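Local coordinates for inulin fructotransferase (PDB 2INV), which probably cleaves inulin by intramolecular fructosyl transfer, releasing a cyclic difructose anhydride, at residues T176-V181 / N198-A203. Numbering follows the deposited sequence.
Sequences TGMGFV and NDNMIA
Two neighbouring coils of the right-handed parallel beta-helix meet here, each making a sharp turn between two strand pieces. At the turn, N200 of 198-203 lies alongside M178 of 176-181, its OD1 close to CB and CG of M178. The buried N200 amide reaches back towards M178, CG anti to its own carbonyl carbon (chi1 -51°). Its OD1 takes the backbone N-H of M178 at 2.9 Å, in a nearly straight bond tilted 20° from the amide plane. The other end of the amide, ND2, donates to I175 O and to N223 OD1, an asparagine on the next coil. The amide is thus gripped at both ends and its rotation is fixed. An alanine here would probably leave the buried N-H of M178 without its acceptor, and I175 O and N223 OD1 without this donor. G177 and D199 both have positive phi; the N-H of G177 makes a weak bond to D199 O. Beside them, T176 OG1 donates to N198 O at 2.8 Å from above the carbonyl plane. One water donates to T176 OG1 and D199 OD2. The D199 carboxylate faces a second subunit, where it forms a salt bridge with R196 and a hydrogen bond with H174. Past the turn, the strands run parallel, their axes 4.8 Å apart. M201 N bonds to M178 O, F180 N to M201 O at 2.9 Å, and A203 N to F180 O at 3.3 Å. The side chains of F180 and I202 run alongside each other on one face of the sheet, CD2 of F180 3.7 Å from CG1 of I202. Both also touch A186. A203 lies near a bound fructose and packs on F250 of the glycan pocket. N200 bonded to N223 is consistent with the start of an asparagine ladder, as in the parallel beta-helices of pectate lyases.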
loop_
_atom_site.group_PDB
_atom_site.type_symbol
_atom_site.label_atom_id
_atom_site.label_comp_id
_atom_site.label_asym_id
_atom_site.label_seq_id
_atom_site.Cartn_x
_atom_site.Cartn_y
_atom_site.Cartn_z
ATOM N N THR A 176 3.406 -5.594 10.724
ATOM C CA THR A 176 2.166 -4.996 10.242
ATOM C C THR A 176 0.962 -5.030 11.190
ATOM O O THR A 176 0.889 -5.842 12.102
ATOM C CB THR A 176 1.765 -5.619 8.885
ATOM O OG1 THR A 176 0.592 -4.965 8.387
ATOM C CG2 THR A 176 1.487 -7.107 9.041
ATOM N N GLY A 177 0.036 -4.104 10.956
ATOM C CA GLY A 177 -1.184 -3.982 11.740
ATOM C C GLY A 177 -1.007 -3.661 13.209
ATOM O O GLY A 177 -1.926 -3.832 14.001
HETATM N N MSE A 178 0.164 -3.164 13.578
HETATM C CA MSE A 178 0.444 -2.863 14.977
HETATM C C MSE A 178 -0.044 -1.529 15.517
HETATM O O MSE A 178 -0.461 -0.630 14.770
HETATM C CB MSE A 178 1.943 -2.973 15.244
HETATM C CG MSE A 178 2.559 -4.306 14.820
HETATM SE SE MSE A 178 2.630 -5.599 16.239
HETATM C CE MSE A 178 3.269 -4.427 17.638
ATOM N N GLY A 179 0.016 -1.426 16.842
ATOM C CA GLY A 179 -0.388 -0.224 17.537
ATOM C C GLY A 179 0.678 0.062 18.573
ATOM O O GLY A 179 0.900 -0.742 19.484
ATOM N N PHE A 180 1.368 1.185 18.415
ATOM C CA PHE A 180 2.417 1.583 19.346
ATOM C C PHE A 180 1.963 2.892 19.963
ATOM O O PHE A 180 1.590 3.820 19.242
ATOM C CB PHE A 180 3.736 1.828 18.611
ATOM C CG PHE A 180 4.343 0.596 18.006
ATOM C CD1 PHE A 180 5.262 -0.178 18.718
ATOM C CD2 PHE A 180 4.042 0.242 16.700
ATOM C CE1 PHE A 180 5.871 -1.277 18.132
ATOM C CE2 PHE A 180 4.649 -0.858 16.105
ATOM C CZ PHE A 180 5.566 -1.618 16.816
ATOM N N VAL A 181 2.011 2.987 21.286
ATOM C CA VAL A 181 1.601 4.220 21.928
ATOM C C VAL A 181 2.328 4.495 23.242
ATOM O O VAL A 181 2.553 3.589 24.048
ATOM C CB VAL A 181 0.070 4.232 22.136
ATOM C CG1 VAL A 181 -0.351 3.099 23.058
ATOM C CG2 VAL A 181 -0.369 5.570 22.697
ATOM N N ASN A 198 4.541 -1.925 7.365
ATOM C CA ASN A 198 3.371 -1.414 6.650
ATOM C C ASN A 198 2.060 -1.602 7.411
ATOM O O ASN A 198 1.909 -2.551 8.181
ATOM C CB ASN A 198 3.246 -2.128 5.300
ATOM C CG ASN A 198 2.795 -3.565 5.451
ATOM O OD1 ASN A 198 3.506 -4.390 6.034
ATOM N ND2 ASN A 198 1.601 -3.872 4.940
ATOM N N ASP A 199 1.119 -0.690 7.176
ATOM C CA ASP A 199 -0.204 -0.743 7.791
ATOM C C ASP A 199 -0.164 -0.683 9.328
ATOM O O ASP A 199 -0.881 -1.429 9.996
ATOM C CB ASP A 199 -0.914 -2.026 7.349
ATOM C CG ASP A 199 -2.423 -1.893 7.344
ATOM O OD1 ASP A 199 -2.921 -0.750 7.314
ATOM O OD2 ASP A 199 -3.113 -2.934 7.362
ATOM N N ASN A 200 0.662 0.201 9.889
ATOM C CA ASN A 200 0.756 0.338 11.344
ATOM C C ASN A 200 0.354 1.715 11.847
ATOM O O ASN A 200 0.307 2.680 11.081
ATOM C CB ASN A 200 2.180 0.049 11.854
ATOM C CG ASN A 200 2.739 -1.252 11.340
ATOM O OD1 ASN A 200 2.409 -2.350 12.015
ATOM N ND2 ASN A 200 3.472 -1.272 10.347
HETATM N N MSE A 201 0.086 1.784 13.150
HETATM C CA MSE A 201 -0.272 3.024 13.830
HETATM C C MSE A 201 0.741 3.240 14.941
HETATM O O MSE A 201 0.660 2.607 16.001
HETATM C CB MSE A 201 -1.678 2.924 14.414
HETATM C CG MSE A 201 -2.069 4.067 15.343
HETATM SE SE MSE A 201 -1.997 5.787 14.510
HETATM C CE MSE A 201 -3.668 5.722 13.562
ATOM N N ILE A 202 1.699 4.124 14.672
ATOM C CA ILE A 202 2.771 4.426 15.608
ATOM C C ILE A 202 2.692 5.902 15.973
ATOM O O ILE A 202 3.200 6.754 15.234
ATOM C CB ILE A 202 4.129 4.180 14.948
ATOM C CG1 ILE A 202 4.054 2.918 14.092
ATOM C CG2 ILE A 202 5.214 4.062 16.003
ATOM C CD1 ILE A 202 5.266 2.673 13.246
ATOM N N ALA A 203 2.076 6.223 17.103
ATOM C CA ALA A 203 1.971 7.624 17.468
ATOM C C ALA A 203 2.038 7.898 18.953
ATOM O O ALA A 203 1.822 7.003 19.786
ATOM C CB ALA A 203 0.699 8.209 16.894
HETATM O O HOH W 1 -2.034 -5.384 8.088
HETATM O O HOH W 2 -2.596 -0.908 12.776
#